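Local structure of flagellar brake protein YcgR (Klebsiella pneumoniae, 5KEC) at residues I17-R21 with V46-F51; F78-K84 with Y96-P101; L117-F123 with L227-A231. The protein binds the second messenger c-di-GMP and probably activates transcription of type 3 fimbriae genes in response to it. One frame throughout, in Å; residues are numbered along the deposited sequence.

Interaction 1: residues I17-R21 with V46-F51; sequences IAIFR and VDFAEF
This is a helix-on-sheet packing contact in the N-terminal YcgR-like domain. One turn of helix 13-25 lies against the turn joining strand 37-46 to strand 50-55. The helix is regular, with R21 N bonded to I17 O at 3.0 Å. The nearest CA pairs are I17-F48 (6.6 Å) and R21-V46 (6.0 Å). V46, extended with chi1 t, points toward the helix, and its CG1 meets F20 CB at 3.7 Å. F20 CE2 lies 3.6 Å from F51 CD2, over one face of the F51 ring. The ring centroids are 5.1 Å apart and the planes 40° apart. The connection is a tight beta hairpin, closed by D47 N to E50 O (3.0 Å). D47 OD1 accepts from A49 N (2.9 Å), an Asx turn, and from E50 N (2.8 Å), an Asx motif, with D47 chi1 p. I17 CD1 sits 3.5 Å from F48 O. R21 lays its guanidinium over the V46 carbonyl, with NH1 3.5 Å from V46 O.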
ATOM      1  N   ILE B  17      -5.216 -22.195   6.668  1.00 25.33           N
ATOM      2  CA  ILE B  17      -5.731 -23.001   5.568  1.00 28.40           C
ATOM      3  C   ILE B  17      -7.229 -23.213   5.756  1.00 27.11           C
ATOM      4  O   ILE B  17      -8.011 -22.989   4.836  1.00 32.04           O
ATOM      5  CB  ILE B  17      -5.007 -24.357   5.457  1.00 28.47           C
ATOM      6  CG1 ILE B  17      -3.544 -24.142   5.088  1.00 39.92           C
ATOM      7  CG2 ILE B  17      -5.673 -25.233   4.413  1.00 29.47           C
ATOM      8  CD1 ILE B  17      -2.716 -25.430   5.053  1.00 44.82           C
ATOM      9  N   ALA B  18      -7.621 -23.627   6.960  1.00 24.64           N
ATOM     10  CA  ALA B  18      -9.026 -23.854   7.285  1.00 32.65           C
ATOM     11  C   ALA B  18      -9.890 -22.620   7.024  1.00 29.99           C
ATOM     12  O   ALA B  18     -11.018 -22.740   6.541  1.00 30.22           O
ATOM     13  CB  ALA B  18      -9.171 -24.300   8.734  1.00 29.94           C
ATOM     14  N   ILE B  19      -9.363 -21.440   7.352  1.00 23.98           N
ATOM     15  CA  ILE B  19     -10.105 -20.196   7.153  1.00 21.79           C
ATOM     16  C   ILE B  19     -10.275 -19.880   5.671  1.00 30.75           C
ATOM     17  O   ILE B  19     -11.359 -19.475   5.231  1.00 28.93           O
ATOM     18  CB  ILE B  19      -9.438 -19.003   7.869  1.00 21.00           C
ATOM     19  CG1 ILE B  19      -9.720 -19.062   9.374  1.00 22.13           C
ATOM     20  CG2 ILE B  19      -9.941 -17.682   7.296  1.00 25.57           C
ATOM     21  CD1 ILE B  19      -8.812 -18.155  10.205  1.00 24.75           C
ATOM     22  N   PHE B  20      -9.216 -20.077   4.894  1.00 23.04           N
ATOM     23  CA  PHE B  20      -9.308 -19.821   3.459  1.00 26.97           C
ATOM     24  C   PHE B  20     -10.323 -20.744   2.785  1.00 20.94           C
ATOM     25  O   PHE B  20     -11.142 -20.293   1.978  1.00 22.26           O
ATOM     26  CB  PHE B  20      -7.932 -19.902   2.786  1.00 20.26           C
ATOM     27  CG  PHE B  20      -7.214 -18.585   2.740  1.00 21.52           C
ATOM     28  CD1 PHE B  20      -6.695 -18.023   3.894  1.00 21.88           C
ATOM     29  CD2 PHE B  20      -7.066 -17.901   1.541  1.00 17.12           C
ATOM     30  CE1 PHE B  20      -6.045 -16.803   3.857  1.00 24.68           C
ATOM     31  CE2 PHE B  20      -6.419 -16.677   1.496  1.00 22.93           C
ATOM     32  CZ  PHE B  20      -5.905 -16.128   2.655  1.00 27.14           C
ATOM     33  N   ARG B  21     -10.279 -22.027   3.133  1.00 18.66           N
ATOM     34  CA  ARG B  21     -11.210 -23.002   2.577  1.00 21.29           C
ATOM     35  C   ARG B  21     -12.661 -22.644   2.869  1.00 24.62           C
ATOM     36  O   ARG B  21     -13.535 -22.834   2.023  1.00 20.39           O
ATOM     37  CB  ARG B  21     -10.905 -24.404   3.099  1.00 26.67           C
ATOM     38  CG  ARG B  21      -9.609 -24.995   2.570  1.00 32.19           C
ATOM     39  CD  ARG B  21      -9.507 -26.466   2.931  1.00 39.92           C
ATOM     40  NE  ARG B  21      -8.286 -27.081   2.422  1.00 57.55           N
ATOM     41  CZ  ARG B  21      -8.139 -27.529   1.178  1.00 73.26           C
ATOM     42  NH1 ARG B  21      -9.138 -27.417   0.309  1.00 74.87           N
ATOM     43  NH2 ARG B  21      -6.993 -28.083   0.799  1.00 75.25           N
ATOM     44  N   VAL B  46      -8.203 -22.956  -3.235  1.00 23.72           N
ATOM     45  CA  VAL B  46      -7.395 -22.986  -2.027  1.00 27.73           C
ATOM     46  C   VAL B  46      -6.750 -24.355  -1.892  1.00 32.33           C
ATOM     47  O   VAL B  46      -7.421 -25.382  -1.996  1.00 35.05           O
ATOM     48  CB  VAL B  46      -8.234 -22.707  -0.763  1.00 30.16           C
ATOM     49  CG1 VAL B  46      -7.363 -22.803   0.482  1.00 26.08           C
ATOM     50  CG2 VAL B  46      -8.901 -21.337  -0.847  1.00 31.09           C
ATOM     51  N   ASP B  47      -5.439 -24.371  -1.691  1.00 36.70           N
ATOM     52  CA  ASP B  47      -4.747 -25.615  -1.396  1.00 39.55           C
ATOM     53  C   ASP B  47      -3.754 -25.389  -0.263  1.00 42.12           C
ATOM     54  O   ASP B  47      -3.706 -24.304   0.323  1.00 35.49           O
ATOM     55  CB  ASP B  47      -4.074 -26.195  -2.646  1.00 46.50           C
ATOM     56  CG  ASP B  47      -3.028 -25.272  -3.234  1.00 56.26           C
ATOM     57  OD1 ASP B  47      -2.157 -24.799  -2.474  1.00 61.15           O
ATOM     58  OD2 ASP B  47      -3.081 -25.022  -4.457  1.00 62.24           O
ATOM     59  N   PHE B  48      -2.965 -26.413   0.042  1.00 48.71           N
ATOM     60  CA  PHE B  48      -2.128 -26.398   1.234  1.00 44.19           C
ATOM     61  C   PHE B  48      -1.093 -25.275   1.245  1.00 30.43           C
ATOM     62  O   PHE B  48      -0.619 -24.872   2.307  1.00 41.35           O
ATOM     63  CB  PHE B  48      -1.449 -27.759   1.420  1.00 57.76           C
ATOM     64  CG  PHE B  48      -0.562 -28.158   0.272  1.00 71.74           C
ATOM     65  CD1 PHE B  48       0.814 -27.989   0.349  1.00 70.12           C
ATOM     66  CD2 PHE B  48      -1.102 -28.701  -0.884  1.00 80.09           C
ATOM     67  CE1 PHE B  48       1.636 -28.355  -0.703  1.00 69.55           C
ATOM     68  CE2 PHE B  48      -0.285 -29.070  -1.941  1.00 83.21           C
ATOM     69  CZ  PHE B  48       1.088 -28.896  -1.849  1.00 76.98           C
ATOM     70  N   ALA B  49      -0.753 -24.755   0.071  1.00 29.71           N
ATOM     71  CA  ALA B  49       0.345 -23.797  -0.030  1.00 33.82           C
ATOM     72  C   ALA B  49      -0.033 -22.458  -0.670  1.00 38.88           C
ATOM     73  O   ALA B  49       0.671 -21.462  -0.486  1.00 35.86           O
ATOM     74  CB  ALA B  49       1.509 -24.424  -0.781  1.00 33.49           C
ATOM     75  N   GLU B  50      -1.137 -22.434  -1.415  1.00 29.75           N
ATOM     76  CA  GLU B  50      -1.478 -21.270  -2.227  1.00 28.86           C
ATOM     77  C   GLU B  50      -2.983 -21.029  -2.318  1.00 24.91           C
ATOM     78  O   GLU B  50      -3.782 -21.930  -2.084  1.00 21.70           O
ATOM     79  CB  GLU B  50      -0.908 -21.432  -3.639  1.00 40.00           C
ATOM     80  CG  GLU B  50       0.609 -21.421  -3.708  1.00 49.11           C
ATOM     81  CD  GLU B  50       1.140 -21.860  -5.061  1.00 54.34           C
ATOM     82  OE1 GLU B  50       0.424 -22.599  -5.774  1.00 37.20           O
ATOM     83  OE2 GLU B  50       2.277 -21.466  -5.404  1.00 52.48           O
ATOM     84  N   PHE B  51      -3.361 -19.797  -2.637  1.00 24.23           N
ATOM     85  CA  PHE B  51      -4.748 -19.496  -2.968  1.00 27.16           C
ATOM     86  C   PHE B  51      -4.779 -18.775  -4.298  1.00 23.99           C
ATOM     87  O   PHE B  51      -3.831 -18.080  -4.651  1.00 32.75           O
ATOM     88  CB  PHE B  51      -5.418 -18.649  -1.883  1.00 22.66           C
ATOM     89  CG  PHE B  51      -4.916 -17.234  -1.811  1.00 25.34           C
ATOM     90  CD1 PHE B  51      -5.513 -16.233  -2.564  1.00 23.37           C
ATOM     91  CD2 PHE B  51      -3.852 -16.903  -0.980  1.00 24.66           C
ATOM     92  CE1 PHE B  51      -5.057 -14.922  -2.495  1.00 22.19           C
ATOM     93  CE2 PHE B  51      -3.385 -15.595  -0.903  1.00 20.42           C
ATOM     94  CZ  PHE B  51      -3.987 -14.604  -1.667  1.00 23.43           C
TER

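Interaction 2: residues F78-K84 with Y96-P101; sequences FNAALTK and YAFSLP
A97, P101 and the L82-F98 pair have the largest buried areas in this contact between strand 74-87 and strand 94-99. The short strand segments run antiparallel at 130°, with axes 4.4 Å apart at closest. A97 bonds to two successive residues. Its O accepts from T83 N (2.7 Å) and from K84 N (3.3 Å), and its N donates to K84 O (2.9 Å). T83 takes psi -40°, which lets both amides turn to the same carbonyl. A97 CB packs 3.8 Å from K84 CB. L82 and F98 form a non-hydrogen-bonded pair, CA-CA 4.3 Å. On that face L82 CB lies 3.8 Å from F98 CE1, with F98 chi1 m. L82 CD1 meets the edge of the Y96 ring at CD2, 3.3 Å away. S99 N donates to A81 O (3.0 Å). Beyond S99 the chains stay close, with A80 and P101 5.4 Å apart at CA. P101 CG packs 3.6 Å from F78 CD1 and P101 CB 3.7 Å from N79 O. T83 OG1 and K84 NZ both find E50, by hydrogen bond and salt bridge. The doubled pairing of T83 and K84 with A97 is a classic beta bulge, set in a beta hairpin of the N-terminal YcgR-like domain.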
ATOM      1  N   PHE B  78      -4.277  -9.356   5.400  1.00 23.79           N
ATOM      2  CA  PHE B  78      -3.034 -10.085   5.271  1.00 24.42           C
ATOM      3  C   PHE B  78      -2.306  -9.617   4.023  1.00 27.90           C
ATOM      4  O   PHE B  78      -2.871  -8.903   3.197  1.00 26.40           O
ATOM      5  CB  PHE B  78      -3.304 -11.590   5.198  1.00 21.46           C
ATOM      6  CG  PHE B  78      -4.165 -11.997   4.040  1.00 31.19           C
ATOM      7  CD1 PHE B  78      -3.595 -12.471   2.871  1.00 31.54           C
ATOM      8  CD2 PHE B  78      -5.549 -11.896   4.118  1.00 36.87           C
ATOM      9  CE1 PHE B  78      -4.390 -12.850   1.799  1.00 24.56           C
ATOM     10  CE2 PHE B  78      -6.349 -12.274   3.051  1.00 31.72           C
ATOM     11  CZ  PHE B  78      -5.766 -12.753   1.892  1.00 28.53           C
ATOM     12  N   ASN B  79      -1.045 -10.011   3.903  1.00 34.32           N
ATOM     13  CA  ASN B  79      -0.266  -9.733   2.713  1.00 35.78           C
ATOM     14  C   ASN B  79       0.146 -11.057   2.116  1.00 33.58           C
ATOM     15  O   ASN B  79       0.287 -12.041   2.836  1.00 34.70           O
ATOM     16  CB  ASN B  79       0.968  -8.902   3.058  1.00 47.80           C
ATOM     17  CG  ASN B  79       0.612  -7.529   3.588  1.00 61.67           C
ATOM     18  OD1 ASN B  79       0.476  -6.573   2.825  1.00 74.15           O
ATOM     19  ND2 ASN B  79       0.457  -7.423   4.904  1.00 62.17           N
ATOM     20  N   ALA B  80       0.327 -11.094   0.803  1.00 29.64           N
ATOM     21  CA  ALA B  80       0.742 -12.319   0.146  1.00 27.76           C
ATOM     22  C   ALA B  80       1.442 -12.004  -1.160  1.00 30.91           C
ATOM     23  O   ALA B  80       1.071 -11.073  -1.876  1.00 34.56           O
ATOM     24  CB  ALA B  80      -0.453 -13.246  -0.089  1.00 24.58           C
ATOM     25  N   ALA B  81       2.469 -12.783  -1.461  1.00 30.80           N
ATOM     26  CA  ALA B  81       3.228 -12.591  -2.682  1.00 33.91           C
ATOM     27  C   ALA B  81       2.707 -13.509  -3.780  1.00 29.77           C
ATOM     28  O   ALA B  81       2.258 -14.626  -3.517  1.00 29.47           O
ATOM     29  CB  ALA B  81       4.715 -12.846  -2.430  1.00 47.31           C
ATOM     30  N   LEU B  82       2.776 -13.020  -5.010  1.00 33.92           N
ATOM     31  CA  LEU B  82       2.357 -13.774  -6.178  1.00 36.94           C
ATOM     32  C   LEU B  82       3.420 -14.813  -6.498  1.00 43.27           C
ATOM     33  O   LEU B  82       4.611 -14.503  -6.518  1.00 47.19           O
ATOM     34  CB  LEU B  82       2.168 -12.812  -7.352  1.00 39.74           C
ATOM     35  CG  LEU B  82       1.524 -13.250  -8.665  1.00 47.78           C
ATOM     36  CD1 LEU B  82       1.173 -12.011  -9.470  1.00 49.79           C
ATOM     37  CD2 LEU B  82       2.437 -14.166  -9.462  1.00 54.29           C
ATOM     38  N   THR B  83       2.993 -16.048  -6.737  1.00 42.69           N
ATOM     39  CA  THR B  83       3.925 -17.126  -7.048  1.00 47.09           C
ATOM     40  C   THR B  83       3.824 -17.554  -8.512  1.00 50.42           C
ATOM     41  O   THR B  83       4.836 -17.824  -9.159  1.00 47.18           O
ATOM     42  CB  THR B  83       3.691 -18.357  -6.153  1.00 45.54           C
ATOM     43  OG1 THR B  83       2.399 -18.911  -6.426  1.00 47.36           O
ATOM     44  CG2 THR B  83       3.778 -17.971  -4.683  1.00 44.84           C
ATOM     45  N   LYS B  84       2.599 -17.613  -9.026  1.00 40.81           N
ATOM     46  CA  LYS B  84       2.354 -18.060 -10.394  1.00 48.24           C
ATOM     47  C   LYS B  84       1.298 -17.190 -11.055  1.00 44.19           C
ATOM     48  O   LYS B  84       0.490 -16.552 -10.374  1.00 32.86           O
ATOM     49  CB  LYS B  84       1.864 -19.509 -10.406  1.00 51.77           C
ATOM     50  CG  LYS B  84       2.682 -20.466  -9.562  1.00 62.64           C
ATOM     51  CD  LYS B  84       1.912 -21.753  -9.298  1.00 65.43           C
ATOM     52  CE  LYS B  84       2.664 -22.660  -8.338  1.00 67.90           C
ATOM     53  NZ  LYS B  84       1.831 -23.816  -7.913  1.00 73.99           N
ATOM     54  N   TYR B  96      -4.153 -15.959 -11.018  1.00 29.72           N
ATOM     55  CA  TYR B  96      -3.027 -15.644 -10.147  1.00 32.10           C
ATOM     56  C   TYR B  96      -2.962 -16.617  -8.980  1.00 38.93           C
ATOM     57  O   TYR B  96      -3.975 -16.897  -8.338  1.00 32.98           O
ATOM     58  CB  TYR B  96      -3.168 -14.233  -9.580  1.00 32.22           C
ATOM     59  CG  TYR B  96      -3.004 -13.123 -10.588  1.00 36.77           C
ATOM     60  CD1 TYR B  96      -4.108 -12.548 -11.202  1.00 27.41           C
ATOM     61  CD2 TYR B  96      -1.744 -12.639 -10.917  1.00 33.98           C
ATOM     62  CE1 TYR B  96      -3.961 -11.527 -12.113  1.00 28.62           C
ATOM     63  CE2 TYR B  96      -1.588 -11.618 -11.832  1.00 38.04           C
ATOM     64  CZ  TYR B  96      -2.703 -11.065 -12.425  1.00 31.85           C
ATOM     65  OH  TYR B  96      -2.557 -10.048 -13.334  1.00 36.04           O
ATOM     66  N   ALA B  97      -1.767 -17.118  -8.694  1.00 29.79           N
ATOM     67  CA  ALA B  97      -1.563 -17.927  -7.503  1.00 33.27           C
ATOM     68  C   ALA B  97      -0.703 -17.159  -6.506  1.00 32.70           C
ATOM     69  O   ALA B  97       0.371 -16.664  -6.847  1.00 39.08           O
ATOM     70  CB  ALA B  97      -0.921 -19.258  -7.858  1.00 35.41           C
ATOM     71  N   PHE B  98      -1.195 -17.044  -5.278  1.00 33.70           N
ATOM     72  CA  PHE B  98      -0.480 -16.354  -4.214  1.00 27.66           C
ATOM     73  C   PHE B  98      -0.141 -17.363  -3.127  1.00 26.97           C
ATOM     74  O   PHE B  98      -0.897 -18.300  -2.890  1.00 35.12           O
ATOM     75  CB  PHE B  98      -1.350 -15.238  -3.619  1.00 25.77           C
ATOM     76  CG  PHE B  98      -1.585 -14.075  -4.546  1.00 30.52           C
ATOM     77  CD1 PHE B  98      -0.735 -12.980  -4.533  1.00 30.01           C
ATOM     78  CD2 PHE B  98      -2.669 -14.066  -5.409  1.00 24.57           C
ATOM     79  CE1 PHE B  98      -0.948 -11.908  -5.376  1.00 31.98           C
ATOM     80  CE2 PHE B  98      -2.887 -13.003  -6.258  1.00 19.23           C
ATOM     81  CZ  PHE B  98      -2.025 -11.918  -6.242  1.00 21.48           C
ATOM     82  N   SER B  99       0.999 -17.189  -2.473  1.00 32.66           N
ATOM     83  CA  SER B  99       1.325 -18.032  -1.332  1.00 31.02           C
ATOM     84  C   SER B  99       0.351 -17.727  -0.208  1.00 30.78           C
ATOM     85  O   SER B  99      -0.019 -16.574  -0.005  1.00 36.77           O
ATOM     86  CB  SER B  99       2.757 -17.784  -0.855  1.00 30.16           C
ATOM     87  OG  SER B  99       3.690 -18.486  -1.656  1.00 41.06           O
ATOM     88  N   LEU B 100      -0.076 -18.754   0.515  1.00 29.92           N
ATOM     89  CA  LEU B 100      -0.937 -18.523   1.664  1.00 27.83           C
ATOM     90  C   LEU B 100      -0.203 -17.621   2.636  1.00 27.53           C
ATOM     91  O   LEU B 100       1.004 -17.761   2.827  1.00 28.73           O
ATOM     92  CB  LEU B 100      -1.327 -19.838   2.339  1.00 39.23           C
ATOM     93  CG  LEU B 100      -2.494 -20.613   1.716  1.00 39.32           C
ATOM     94  CD1 LEU B 100      -2.659 -21.959   2.399  1.00 41.34           C
ATOM     95  CD2 LEU B 100      -3.793 -19.808   1.788  1.00 36.82           C
ATOM     96  N   PRO B 101      -0.926 -16.676   3.240  1.00 28.33           N
ATOM     97  CA  PRO B 101      -0.305 -15.785   4.218  1.00 29.67           C
ATOM     98  C   PRO B 101       0.122 -16.593   5.431  1.00 27.59           C
ATOM     99  O   PRO B 101      -0.468 -17.637   5.717  1.00 24.57           O
ATOM    100  CB  PRO B 101      -1.445 -14.835   4.592  1.00 30.02           C
ATOM    101  CG  PRO B 101      -2.688 -15.636   4.347  1.00 25.97           C
ATOM    102  CD  PRO B 101      -2.382 -16.467   3.139  1.00 27.79           C
TER

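Interaction 3: residues L117-F123 with L227-A231; sequences LRHEHDF and LILEA
The C-terminal helix 214-234 docks on the weakly bonded strand 117-118 of the second sheet and the loop after it. L227 is the main bump. It points toward 117-123 with chi1 m and chi2 t, and its branched end enters a hollow walled by H119 (chi1 p), H121 (chi1 m) and F123. L227 CD2 lies 3.3 Å from H121 CD2 and 3.9 Å from H119 CB. L227 CD1 lies at the edge of the F123 ring, 4.3 Å from CE2. L117 is the answering bump. With chi1 t and chi2 p it sits in a shallow groove on the helix between L227, I228 and A231. L117 CD2 is 3.3 Å from L227 CB, 3.2 Å from I228 N and 3.5 Å from I228 CG1, while L117 CD1 is 4.1 Å from A231 CB. Within the helix A231 N bonds to L227 O at 2.8 Å. Nearest CA pairs are L117-I228 (7.3 Å) and H119-L227 (6.8 Å).

R110 and R114 before this sheet, and D141, S143 and G146 around its 134-142/146-151 turn, match the RxxxR and D/NxSxxG motifs of a PilZ domain. D141, near H119, and R109, near I228, bind c-di-GMP in the ligand-bound protein; no ligand is bound here.

Segment 117-123 is extended at L117 and R118, then turns through E120 (psi -15°) and an inverse gamma turn centred on D122. On the polar side E230, with chi1 and chi2 t, reaches back to H121, its OE1 3.6 Å from H121 NE2. A water lies 3.1 Å from H121 NE2 and donates weakly to E230 OE1 at 2.7 Å.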
ATOM      1  N   LEU B 117      -2.710  10.747   4.633  1.00 36.91           N
ATOM      2  CA  LEU B 117      -3.167  11.812   5.523  1.00 26.82           C
ATOM      3  C   LEU B 117      -2.630  13.199   5.159  1.00 35.85           C
ATOM      4  O   LEU B 117      -1.421  13.402   5.051  1.00 36.61           O
ATOM      5  CB  LEU B 117      -2.800  11.466   6.966  1.00 34.31           C
ATOM      6  CG  LEU B 117      -3.219  12.437   8.068  1.00 52.22           C
ATOM      7  CD1 LEU B 117      -4.721  12.688   8.026  1.00 60.17           C
ATOM      8  CD2 LEU B 117      -2.801  11.883   9.421  1.00 53.16           C
ATOM      9  N   ARG B 118      -3.542  14.150   4.979  1.00 43.41           N
ATOM     10  CA  ARG B 118      -3.182  15.544   4.735  1.00 52.84           C
ATOM     11  C   ARG B 118      -2.749  16.184   6.050  1.00 49.64           C
ATOM     12  O   ARG B 118      -3.184  15.756   7.116  1.00 56.25           O
ATOM     13  CB  ARG B 118      -4.379  16.291   4.139  1.00 67.07           C
ATOM     14  CG  ARG B 118      -4.096  17.726   3.724  1.00 82.77           C
ATOM     15  CD  ARG B 118      -5.281  18.325   2.971  1.00 89.25           C
ATOM     16  NE  ARG B 118      -6.527  18.230   3.730  1.00 91.30           N
ATOM     17  CZ  ARG B 118      -6.997  19.191   4.520  1.00 90.61           C
ATOM     18  NH1 ARG B 118      -6.328  20.329   4.659  1.00 92.40           N
ATOM     19  NH2 ARG B 118      -8.138  19.016   5.172  1.00 85.90           N
ATOM     20  N   HIS B 119      -1.891  17.200   5.987  1.00 46.59           N
ATOM     21  CA  HIS B 119      -1.352  17.791   7.213  1.00 33.32           C
ATOM     22  C   HIS B 119      -0.939  19.253   7.048  1.00 48.32           C
ATOM     23  O   HIS B 119      -1.011  19.813   5.957  1.00 50.57           O
ATOM     24  CB  HIS B 119      -0.174  16.958   7.729  1.00 35.68           C
ATOM     25  CG  HIS B 119       0.962  16.855   6.759  1.00 32.53           C
ATOM     26  ND1 HIS B 119       1.961  17.802   6.683  1.00 38.25           N
ATOM     27  CD2 HIS B 119       1.249  15.927   5.817  1.00 33.38           C
ATOM     28  CE1 HIS B 119       2.821  17.454   5.740  1.00 33.59           C
ATOM     29  NE2 HIS B 119       2.412  16.321   5.198  1.00 27.60           N
ATOM     30  N   GLU B 120      -0.506  19.870   8.143  1.00 63.33           N
ATOM     31  CA  GLU B 120      -0.097  21.276   8.123  1.00 77.97           C
ATOM     32  C   GLU B 120       1.419  21.452   8.273  1.00 75.15           C
ATOM     33  O   GLU B 120       1.962  22.527   7.999  1.00 74.68           O
ATOM     34  CB  GLU B 120      -0.845  22.063   9.209  1.00 83.34           C
ATOM     35  CG  GLU B 120      -0.462  23.537   9.299  1.00 88.89           C
ATOM     36  CD  GLU B 120       0.618  23.799  10.335  1.00 89.64           C
ATOM     37  OE1 GLU B 120       0.464  23.326  11.481  1.00 87.47           O
ATOM     38  OE2 GLU B 120       1.621  24.470  10.005  1.00 84.99           O
ATOM     39  N   HIS B 121       2.095  20.387   8.693  1.00 68.29           N
ATOM     40  CA  HIS B 121       3.531  20.429   8.956  1.00 64.15           C
ATOM     41  C   HIS B 121       4.389  20.852   7.756  1.00 57.37           C
ATOM     42  O   HIS B 121       3.996  20.690   6.602  1.00 57.11           O
ATOM     43  CB  HIS B 121       4.012  19.081   9.498  1.00 65.02           C
ATOM     44  CG  HIS B 121       3.631  18.833  10.925  1.00 74.66           C
ATOM     45  ND1 HIS B 121       4.451  19.167  11.982  1.00 77.76           N
ATOM     46  CD2 HIS B 121       2.519  18.285  11.471  1.00 76.48           C
ATOM     47  CE1 HIS B 121       3.860  18.834  13.118  1.00 77.55           C
ATOM     48  NE2 HIS B 121       2.688  18.296  12.835  1.00 77.14           N
ATOM     49  N   ASP B 122       5.565  21.395   8.062  1.00 39.98           N
ATOM     50  CA  ASP B 122       6.531  21.837   7.060  1.00 42.79           C
ATOM     51  C   ASP B 122       7.437  20.678   6.646  1.00 33.92           C
ATOM     52  O   ASP B 122       8.616  20.666   6.975  1.00 30.13           O
ATOM     53  CB  ASP B 122       7.399  22.954   7.647  1.00 50.79           C
ATOM     54  CG  ASP B 122       7.252  24.269   6.905  1.00 45.33           C
ATOM     55  OD1 ASP B 122       6.342  24.391   6.058  1.00 44.90           O
ATOM     56  OD2 ASP B 122       8.049  25.190   7.185  1.00 36.61           O
ATOM     57  N   PHE B 123       6.883  19.703   5.936  1.00 25.06           N
ATOM     58  CA  PHE B 123       7.648  18.528   5.541  1.00 24.57           C
ATOM     59  C   PHE B 123       8.058  18.655   4.084  1.00 26.55           C
ATOM     60  O   PHE B 123       7.257  19.064   3.248  1.00 21.35           O
ATOM     61  CB  PHE B 123       6.821  17.254   5.732  1.00 29.91           C
ATOM     62  CG  PHE B 123       6.475  16.947   7.170  1.00 24.10           C
ATOM     63  CD1 PHE B 123       7.138  17.570   8.215  1.00 21.76           C
ATOM     64  CD2 PHE B 123       5.484  16.023   7.468  1.00 23.43           C
ATOM     65  CE1 PHE B 123       6.824  17.272   9.535  1.00 23.36           C
ATOM     66  CE2 PHE B 123       5.158  15.722   8.783  1.00 33.03           C
ATOM     67  CZ  PHE B 123       5.831  16.345   9.820  1.00 28.56           C
ATOM     68  N   LEU B 227      -0.104  12.822  13.518  1.00 30.78           N
ATOM     69  CA  LEU B 227      -0.869  13.538  12.509  1.00 38.63           C
ATOM     70  C   LEU B 227      -2.338  13.139  12.573  1.00 39.44           C
ATOM     71  O   LEU B 227      -3.223  13.990  12.571  1.00 33.40           O
ATOM     72  CB  LEU B 227      -0.299  13.263  11.117  1.00 40.03           C
ATOM     73  CG  LEU B 227       1.111  13.810  10.893  1.00 43.37           C
ATOM     74  CD1 LEU B 227       1.639  13.430   9.511  1.00 38.42           C
ATOM     75  CD2 LEU B 227       1.114  15.318  11.083  1.00 43.99           C
ATOM     76  N   ILE B 228      -2.579  11.834  12.629  1.00 37.45           N
ATOM     77  CA  ILE B 228      -3.928  11.298  12.764  1.00 45.80           C
ATOM     78  C   ILE B 228      -4.619  11.873  13.995  1.00 43.95           C
ATOM     79  O   ILE B 228      -5.739  12.379  13.912  1.00 48.02           O
ATOM     80  CB  ILE B 228      -3.894   9.769  12.871  1.00 52.65           C
ATOM     81  CG1 ILE B 228      -3.324   9.166  11.583  1.00 55.53           C
ATOM     82  CG2 ILE B 228      -5.284   9.229  13.159  1.00 60.92           C
ATOM     83  CD1 ILE B 228      -2.971   7.696  11.695  1.00 59.85           C
ATOM     84  N   LEU B 229      -3.946  11.797  15.137  1.00 40.31           N
ATOM     85  CA  LEU B 229      -4.482  12.346  16.378  1.00 39.54           C
ATOM     86  C   LEU B 229      -4.816  13.824  16.203  1.00 40.99           C
ATOM     87  O   LEU B 229      -5.892  14.282  16.594  1.00 37.30           O
ATOM     88  CB  LEU B 229      -3.486  12.149  17.524  1.00 38.15           C
ATOM     89  CG  LEU B 229      -3.924  12.628  18.910  1.00 49.31           C
ATOM     90  CD1 LEU B 229      -5.215  11.942  19.342  1.00 50.05           C
ATOM     91  CD2 LEU B 229      -2.816  12.394  19.925  1.00 52.83           C
ATOM     92  N   GLU B 230      -3.893  14.566  15.600  1.00 44.45           N
ATOM     93  CA  GLU B 230      -4.110  15.983  15.332  1.00 51.66           C
ATOM     94  C   GLU B 230      -5.323  16.207  14.431  1.00 45.59           C
ATOM     95  O   GLU B 230      -6.127  17.105  14.671  1.00 51.09           O
ATOM     96  CB  GLU B 230      -2.865  16.612  14.701  1.00 62.57           C
ATOM     97  CG  GLU B 230      -3.058  18.064  14.283  1.00 73.82           C
ATOM     98  CD  GLU B 230      -1.937  18.573  13.396  1.00 82.21           C
ATOM     99  OE1 GLU B 230      -0.862  17.933  13.373  1.00 80.56           O
ATOM    100  OE2 GLU B 230      -2.138  19.605  12.718  1.00 81.40           O
ATOM    101  N   ALA B 231      -5.446  15.390  13.389  1.00 41.45           N
ATOM    102  CA  ALA B 231      -6.569  15.494  12.458  1.00 46.60           C
ATOM    103  C   ALA B 231      -7.913  15.195  13.133  1.00 45.38           C
ATOM    104  O   ALA B 231      -8.917  15.849  12.848  1.00 43.29           O
ATOM    105  CB  ALA B 231      -6.354  14.577  11.258  1.00 42.88           C
TER
HETATM  106  O   HOH W   1       0.729  19.218  15.091  1.00 51.17           O

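From the N terminus, interaction 1 comes first. It closes a loop of 24 residues between helix 13-25 and the turn before strand 50-55. Interaction 2 follows after it has closed, joining strands 74-87 and 94-99 across 11 residues. The two are in series but touch. Strands 50-55 and 94-99 are neighbours in one sheet, and E50 of interaction 1 bonds T83 and K84 of interaction 2. Interaction 3 opens later and closes the longest loop, 103 residues, bringing the C-terminal helix back to the start of the second sheet. It lies about 34 Å from interaction 2 and 40 Å from interaction 1, centre to centre. None nest or cross.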